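Local coordinates for glycosyl hydrolase (Bacteroides ovatus, PDB 3QC2), which is a glycosyl hydrolase-type protein of unassigned function that probably folds as a five-bladed beta-propeller, at residues A[20-25]-A[347-352]; A[150-155]-A[218-223]; A[321-326]-A[341-346]. One frame throughout, in Å; residues are numbered along the deposited sequence.

Interaction 1 of 3, residues A[20-25]-A[347-352]; sequences ERPKNV and VGVAVY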
# COMPACT_ATOMS: atom_id res chain seq x y z
N GLU A 20 7.15 16.29 -2.77
CA GLU A 20 6.76 17.52 -2.12
C GLU A 20 5.25 17.61 -1.97
O GLU A 20 4.50 17.35 -2.90
CB GLU A 20 7.31 18.71 -2.93
CG GLU A 20 7.17 20.04 -2.23
CD GLU A 20 7.90 21.18 -2.96
OE1 GLU A 20 8.20 21.03 -4.19
OE2 GLU A 20 8.17 22.22 -2.29
N ARG A 21 4.81 17.98 -0.77
CA ARG A 21 3.40 18.13 -0.45
C ARG A 21 2.91 19.49 -1.01
O ARG A 21 3.40 20.53 -0.60
CB ARG A 21 3.19 18.09 1.08
CG ARG A 21 3.72 16.81 1.77
CD ARG A 21 3.77 16.99 3.25
NE ARG A 21 4.34 15.83 3.96
CZ ARG A 21 5.65 15.58 4.10
NH1 ARG A 21 6.56 16.38 3.56
NH2 ARG A 21 6.06 14.50 4.77
N PRO A 22 1.95 19.47 -1.97
CA PRO A 22 1.48 20.76 -2.52
C PRO A 22 0.74 21.59 -1.47
O PRO A 22 0.03 21.03 -0.63
CB PRO A 22 0.52 20.34 -3.65
CG PRO A 22 0.68 18.83 -3.80
CD PRO A 22 1.18 18.33 -2.51
N LYS A 23 0.92 22.92 -1.51
CA LYS A 23 0.27 23.83 -0.55
C LYS A 23 -1.27 23.78 -0.60
O LYS A 23 -1.87 23.72 -1.66
CB LYS A 23 0.74 25.30 -0.78
CG LYS A 23 2.00 25.76 0.06
CD LYS A 23 3.24 24.89 -0.15
CE LYS A 23 4.47 25.46 0.62
N ASN A 24 -1.88 23.78 0.60
CA ASN A 24 -3.36 23.82 0.79
C ASN A 24 -4.20 22.71 0.12
O ASN A 24 -5.39 22.89 -0.13
CB ASN A 24 -3.88 25.20 0.37
CG ASN A 24 -3.26 26.34 1.19
OD1 ASN A 24 -2.87 26.14 2.37
ND2 ASN A 24 -3.17 27.53 0.60
N VAL A 25 -3.60 21.57 -0.13
CA VAL A 25 -4.27 20.45 -0.76
C VAL A 25 -4.58 19.32 0.24
O VAL A 25 -5.63 18.66 0.16
CB VAL A 25 -3.41 19.90 -1.93
CG1 VAL A 25 -3.77 18.47 -2.28
CG2 VAL A 25 -3.52 20.82 -3.14
N VAL A 347 -6.14 10.62 4.08
CA VAL A 347 -5.28 10.30 2.92
C VAL A 347 -4.54 11.55 2.50
O VAL A 347 -5.11 12.62 2.45
CB VAL A 347 -6.09 9.79 1.71
CG1 VAL A 347 -5.17 9.61 0.48
CG2 VAL A 347 -6.80 8.51 2.04
N GLY A 348 -3.26 11.40 2.20
CA GLY A 348 -2.45 12.51 1.77
C GLY A 348 -1.79 12.23 0.45
O GLY A 348 -1.70 11.07 0.02
N VAL A 349 -1.33 13.30 -0.19
CA VAL A 349 -0.61 13.20 -1.46
C VAL A 349 0.68 14.04 -1.39
O VAL A 349 0.74 15.05 -0.70
CB VAL A 349 -1.46 13.70 -2.64
CG1 VAL A 349 -1.74 15.23 -2.51
CG2 VAL A 349 -0.76 13.38 -3.99
N ALA A 350 1.71 13.57 -2.09
CA ALA A 350 3.01 14.27 -2.21
C ALA A 350 3.46 13.99 -3.62
O ALA A 350 3.22 12.91 -4.14
CB ALA A 350 3.98 13.76 -1.22
N VAL A 351 4.14 14.94 -4.24
CA VAL A 351 4.48 14.84 -5.66
C VAL A 351 5.96 14.96 -5.97
O VAL A 351 6.61 15.93 -5.57
CB VAL A 351 3.73 15.96 -6.46
CG1 VAL A 351 3.89 15.74 -7.96
CG2 VAL A 351 2.26 16.00 -6.07
N TYR A 352 6.49 13.97 -6.70
CA TYR A 352 7.88 13.97 -7.15
C TYR A 352 7.93 14.30 -8.65
O TYR A 352 7.26 13.65 -9.47
CB TYR A 352 8.55 12.63 -6.82
CG TYR A 352 9.78 12.30 -7.65
CD1 TYR A 352 10.91 13.13 -7.63
CD2 TYR A 352 9.83 11.13 -8.41
CE1 TYR A 352 12.06 12.82 -8.40
CE2 TYR A 352 10.97 10.80 -9.18
CZ TYR A 352 12.08 11.65 -9.17
OH TYR A 352 13.19 11.33 -9.93

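Interaction 2 of 3, residues A[150-155]-A[218-223]; sequences VATSRN and DLIHWT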
# COMPACT_ATOMS: atom_id res chain seq x y z
N VAL A 150 -6.70 -11.55 -3.60
CA VAL A 150 -6.74 -10.95 -4.90
C VAL A 150 -8.16 -10.64 -5.39
O VAL A 150 -9.10 -11.40 -5.13
CB VAL A 150 -6.06 -11.89 -5.95
CG1 VAL A 150 -5.97 -11.20 -7.31
CG2 VAL A 150 -4.68 -12.31 -5.46
N ALA A 151 -8.28 -9.51 -6.08
CA ALA A 151 -9.55 -9.09 -6.71
C ALA A 151 -9.21 -8.42 -8.05
O ALA A 151 -8.28 -7.65 -8.13
CB ALA A 151 -10.29 -8.12 -5.81
N THR A 152 -9.96 -8.75 -9.10
CA THR A 152 -9.71 -8.15 -10.43
C THR A 152 -10.89 -7.34 -10.92
O THR A 152 -12.04 -7.60 -10.56
CB THR A 152 -9.36 -9.21 -11.51
OG1 THR A 152 -10.37 -10.22 -11.55
CG2 THR A 152 -8.03 -9.84 -11.20
N SER A 153 -10.59 -6.36 -11.77
CA SER A 153 -11.59 -5.48 -12.34
C SER A 153 -11.09 -4.83 -13.60
O SER A 153 -9.88 -4.74 -13.84
CB SER A 153 -11.92 -4.39 -11.34
OG SER A 153 -12.65 -3.34 -11.95
N ARG A 154 -12.03 -4.37 -14.42
CA ARG A 154 -11.70 -3.63 -15.65
C ARG A 154 -12.16 -2.17 -15.59
O ARG A 154 -11.69 -1.36 -16.39
CB ARG A 154 -12.22 -4.36 -16.89
CG ARG A 154 -11.43 -5.64 -17.11
CD ARG A 154 -11.74 -6.37 -18.38
NE ARG A 154 -10.88 -7.56 -18.47
CZ ARG A 154 -9.63 -7.57 -18.97
NH1 ARG A 154 -9.05 -6.46 -19.48
NH2 ARG A 154 -8.94 -8.72 -18.97
N ASN A 155 -13.05 -1.83 -14.64
CA ASN A 155 -13.55 -0.45 -14.47
C ASN A 155 -13.33 0.11 -13.05
O ASN A 155 -13.82 1.19 -12.73
CB ASN A 155 -15.04 -0.38 -14.83
CG ASN A 155 -15.93 -1.14 -13.85
OD1 ASN A 155 -15.45 -1.66 -12.83
ND2 ASN A 155 -17.23 -1.20 -14.14
N ASP A 218 -0.75 -16.43 -13.69
CA ASP A 218 -2.04 -15.81 -14.06
C ASP A 218 -2.47 -14.59 -13.20
O ASP A 218 -3.60 -14.13 -13.33
CB ASP A 218 -3.14 -16.90 -13.98
CG ASP A 218 -3.25 -17.53 -12.57
OD1 ASP A 218 -2.66 -16.97 -11.60
OD2 ASP A 218 -3.91 -18.58 -12.43
N LEU A 219 -1.60 -14.10 -12.32
CA LEU A 219 -1.92 -12.95 -11.43
C LEU A 219 -2.95 -13.27 -10.32
O LEU A 219 -3.18 -12.42 -9.44
CB LEU A 219 -2.38 -11.70 -12.24
CG LEU A 219 -1.30 -11.09 -13.14
CD1 LEU A 219 -1.88 -10.13 -14.16
CD2 LEU A 219 -0.23 -10.41 -12.28
N ILE A 220 -3.56 -14.46 -10.34
CA ILE A 220 -4.58 -14.86 -9.35
C ILE A 220 -4.00 -15.81 -8.31
O ILE A 220 -4.10 -15.55 -7.11
CB ILE A 220 -5.78 -15.57 -10.03
CG1 ILE A 220 -6.39 -14.68 -11.12
CG2 ILE A 220 -6.82 -15.96 -9.00
CD1 ILE A 220 -6.75 -13.28 -10.66
N HIS A 221 -3.41 -16.91 -8.77
CA HIS A 221 -2.81 -17.91 -7.89
C HIS A 221 -1.32 -17.65 -7.76
O HIS A 221 -0.56 -17.79 -8.72
CB HIS A 221 -3.06 -19.31 -8.45
CG HIS A 221 -4.51 -19.61 -8.68
ND1 HIS A 221 -5.13 -19.40 -9.89
CD2 HIS A 221 -5.47 -20.10 -7.85
CE1 HIS A 221 -6.40 -19.76 -9.80
NE2 HIS A 221 -6.63 -20.18 -8.57
N TRP A 222 -0.90 -17.26 -6.56
CA TRP A 222 0.50 -16.93 -6.29
C TRP A 222 1.20 -18.01 -5.51
O TRP A 222 0.60 -18.67 -4.67
CB TRP A 222 0.60 -15.59 -5.55
CG TRP A 222 0.20 -14.45 -6.39
CD1 TRP A 222 -1.07 -14.01 -6.62
CD2 TRP A 222 1.06 -13.59 -7.13
NE1 TRP A 222 -1.06 -12.93 -7.46
CE2 TRP A 222 0.24 -12.64 -7.79
CE3 TRP A 222 2.45 -13.53 -7.30
CZ2 TRP A 222 0.77 -11.63 -8.63
CZ3 TRP A 222 2.99 -12.51 -8.14
CH2 TRP A 222 2.14 -11.58 -8.78
N THR A 223 2.49 -18.18 -5.81
CA THR A 223 3.33 -19.18 -5.16
C THR A 223 4.49 -18.45 -4.46
O THR A 223 5.32 -17.84 -5.13
CB THR A 223 3.89 -20.18 -6.19
OG1 THR A 223 2.81 -20.77 -6.93
CG2 THR A 223 4.69 -21.28 -5.50

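Interaction 3 of 3, residues A[321-326]-A[341-346]; sequences DGTVFI and GCADSK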
# COMPACT_ATOMS: atom_id res chain seq x y z
N ASP A 321 3.05 12.84 17.24
CA ASP A 321 4.18 13.10 16.31
C ASP A 321 3.91 12.53 14.91
O ASP A 321 4.81 12.49 14.07
CB ASP A 321 5.47 12.53 16.90
CG ASP A 321 5.83 13.17 18.23
OD1 ASP A 321 5.74 14.41 18.33
OD2 ASP A 321 6.21 12.43 19.17
N GLY A 322 2.68 12.06 14.69
CA GLY A 322 2.25 11.57 13.40
C GLY A 322 2.79 10.24 12.93
O GLY A 322 3.70 9.66 13.53
N THR A 323 2.20 9.76 11.83
CA THR A 323 2.61 8.53 11.18
C THR A 323 2.09 8.54 9.70
O THR A 323 0.97 9.03 9.43
CB THR A 323 2.11 7.29 11.99
OG1 THR A 323 2.63 6.09 11.43
CG2 THR A 323 0.63 7.21 11.99
N VAL A 324 2.92 8.07 8.75
CA VAL A 324 2.53 8.01 7.32
C VAL A 324 2.74 6.60 6.77
O VAL A 324 3.73 5.96 7.09
CB VAL A 324 3.28 9.05 6.43
CG1 VAL A 324 2.88 10.46 6.81
CG2 VAL A 324 4.79 8.86 6.51
N PHE A 325 1.81 6.14 5.94
CA PHE A 325 1.87 4.79 5.37
C PHE A 325 1.66 4.87 3.84
O PHE A 325 0.52 5.04 3.37
CB PHE A 325 0.81 3.92 6.04
CG PHE A 325 0.92 2.47 5.74
CD1 PHE A 325 1.83 1.68 6.42
CD2 PHE A 325 0.11 1.88 4.80
CE1 PHE A 325 1.94 0.32 6.16
CE2 PHE A 325 0.21 0.52 4.53
CZ PHE A 325 1.13 -0.26 5.22
N ILE A 326 2.76 4.78 3.07
CA ILE A 326 2.69 4.89 1.59
C ILE A 326 2.12 3.62 1.00
O ILE A 326 2.44 2.51 1.45
CB ILE A 326 4.05 5.29 0.91
CG1 ILE A 326 5.15 4.24 1.15
CG2 ILE A 326 4.51 6.64 1.41
CD1 ILE A 326 6.44 4.53 0.36
N GLY A 341 -1.51 7.01 3.81
CA GLY A 341 -2.39 7.15 4.96
C GLY A 341 -1.75 8.06 5.99
O GLY A 341 -0.55 7.97 6.23
N CYS A 342 -2.56 8.93 6.60
CA CYS A 342 -2.11 9.89 7.60
C CYS A 342 -2.71 9.61 8.95
O CYS A 342 -3.93 9.73 9.12
CB CYS A 342 -2.52 11.30 7.18
SG CYS A 342 -1.88 11.80 5.64
N ALA A 343 -1.85 9.24 9.91
CA ALA A 343 -2.29 8.94 11.28
C ALA A 343 -3.45 7.93 11.31
O ALA A 343 -4.34 8.03 12.16
CB ALA A 343 -2.69 10.24 11.98
N ASP A 344 -3.43 6.97 10.39
CA ASP A 344 -4.50 5.97 10.27
C ASP A 344 -5.92 6.60 10.21
O ASP A 344 -6.88 5.97 10.63
CB ASP A 344 -4.45 4.95 11.43
CG ASP A 344 -3.31 3.96 11.31
OD1 ASP A 344 -2.50 4.05 10.35
OD2 ASP A 344 -3.24 3.07 12.17
N SER A 345 -6.05 7.83 9.69
CA SER A 345 -7.36 8.47 9.63
C SER A 345 -7.67 9.33 8.38
O SER A 345 -8.81 9.57 8.10
CB SER A 345 -7.57 9.31 10.89
OG SER A 345 -6.69 10.38 10.91
N LYS A 346 -6.64 9.77 7.65
CA LYS A 346 -6.82 10.60 6.43
C LYS A 346 -5.90 10.12 5.30
O LYS A 346 -5.01 9.30 5.52
CB LYS A 346 -6.55 12.07 6.75
CG LYS A 346 -7.32 12.58 7.97
CD LYS A 346 -7.09 14.03 8.22
CE LYS A 346 -7.63 14.44 9.61
NZ LYS A 346 -9.09 14.20 9.75
O HOH W 1 -0.80 6.60 8.89
O HOH W 2 0.84 4.69 9.68

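Interaction 1 of 3, residues A[20-25]-A[347-352]
Glu20 pairs with Val351 in a single antiparallel bridge of the hydrogen-bonded kind, and its backbone makes both hydrogen bonds of the contact. Glu20 N gives to Val351 O at 2.9 Å, and Val351 N gives back to Glu20 O at 2.8 Å. Glu20 O also receives a CA-H contact from Ala350 CA at 3.5 Å. The Glu20 side chain, with CG anti to the backbone N (chi1 -170°), runs extended away from the strand, and just its CB comes close, to Val351 O. The closest pair of CA atoms is Arg21 CA and Ala350 CA, 4.3 Å apart. The Arg21 side chain sets off away from the strand, CG passing Ala350 CB, and NE and NH2 form salt bridges with Glu314 and Asp361. Pro22 CD approaches the carbonyl Val349 O at 3.8 Å, and its CG meets Val351 CG2 at 4.0 Å, the Pro22 and Val351 side chains crossing at about a right angle. Farther on, Val25 points back, and its CG1 touches Val349 CG1 at 3.8 Å. Just beyond, Asn26 OD1 accepts from Val349 N, while Val28 and Ile29 bond to the backbone of Val347. The division of labour is clear: backbone and side-chain polar groups from near the N-terminus serve the outer edge of the last strand, while Pro22 and Val25 give its valines apolar cover, consistent with a Velcro-like closure of the propeller.

Interaction 2 of 3, residues A[150-155]-A[218-223]
Val150 has CG1 anti to its backbone N (chi1 -174°), which directs both methyls at the 218-223 loop, and Ile220, its CG1 anti to the carbonyl carbon (chi1 -56°) and its chain bent again at chi2 (-53°), brings CD1 toward the strand to meet CG1 of Val150. That CG1 sits 3.7 Å from Leu219 O and 4.0 Å from Ile220 CD1, while Val150 CG2 lies 3.7 Å from Ile220 O. The same CG2 approaches the pyrrole part of Trp222 obliquely, 4.2 Å from CD1. Further along the strand, Thr152 CG2 meets Ile220 CD1 at 3.7 Å, crossing it at about a right angle; the Thr152 hydroxyl is bonded to His162.

Asp218 ties the loop to itself. Its OD1 takes the backbone N-H of both Ile220 and His221 from one face of the carboxylate, an Asx turn and an Asx motif, and its OD2 receives His221 ND1 at 2.9 Å, with the acceptor nearly in the ring plane. Trp222 NE1 adds a weak bond to Leu219 O. Leu219 reaches Val135 and Tyr202. The contact joins the sheet of strand 146-153 to that of strand 222-224, consistent with packing between neighbouring blades of a beta-propeller.

Interaction 3 of 3, residues A[321-326]-A[341-346]
The open end of the beta hairpin formed by strands 324-332 and 335-342 brings Thr323 to Ala343 and Phe325 to Gly341, next to a classic beta bulge in which Ser345 and Lys346, where the chain turns back into strand 346-352, both face Cys342. Phe325 and Gly341 are a hydrogen-bonded pair: Gly341 N gives to Phe325 O at 2.9 Å, and Phe325 N gives to Gly341 O at 3.0 Å, on a lone pair in the carbonyl plane. Between the rungs, Val324 CA directs its hydrogen at Gly341 O from 3.3 Å. One more backbone bond lies past the strand ends, Ala343 N to Thr323 O, 2.9 Å and almost straight at 175°.

Thr323 has OG1 anti to its backbone N (chi1 -174°), which leaves CG2 between the N and the carbonyl carbon and presses it onto Ala343 CA, a tight 3.5 Å. OG1 bonds to Tyr283 N and to water 2, which is 2.9 Å away. Water 1 accepts from Asp344 N at 3.1 Å and makes weak bonds to the carbonyl oxygens Thr323 O and Gly341 O. The Phe325 ring leads off to an edge-to-face contact with Tyr283. Where the chain leaves the hairpin through Ala343 and Asp344, direct pairing thus gives way to water: the peptide N-H of Asp344 is met by water 1, and Cys342 O takes the N-H groups of both Ser345 and Lys346.

Overall arrangement
Interactions 1 and 3 work on one three-stranded sheet, the last in the chain: 321-326 pairs with 341-346 inside it, and 20-25 borders its outer strand. Strands 335-342 and 346-352 are neighbours both in sequence and in the sheet, the centres of the two contacts are about 13 Å apart, and they touch where Cys342 SG packs 3.7 Å from Gly348 N. Interaction 2 lies on the opposite side of the chain's centre, where two other sheets meet; its centre is about 30 Å from that of interaction 1 and about 28 Å from that of interaction 3. Both other contacts are nested in the long loop closed by interaction 1, which joins a segment near the N-terminus to the last strand of the chain.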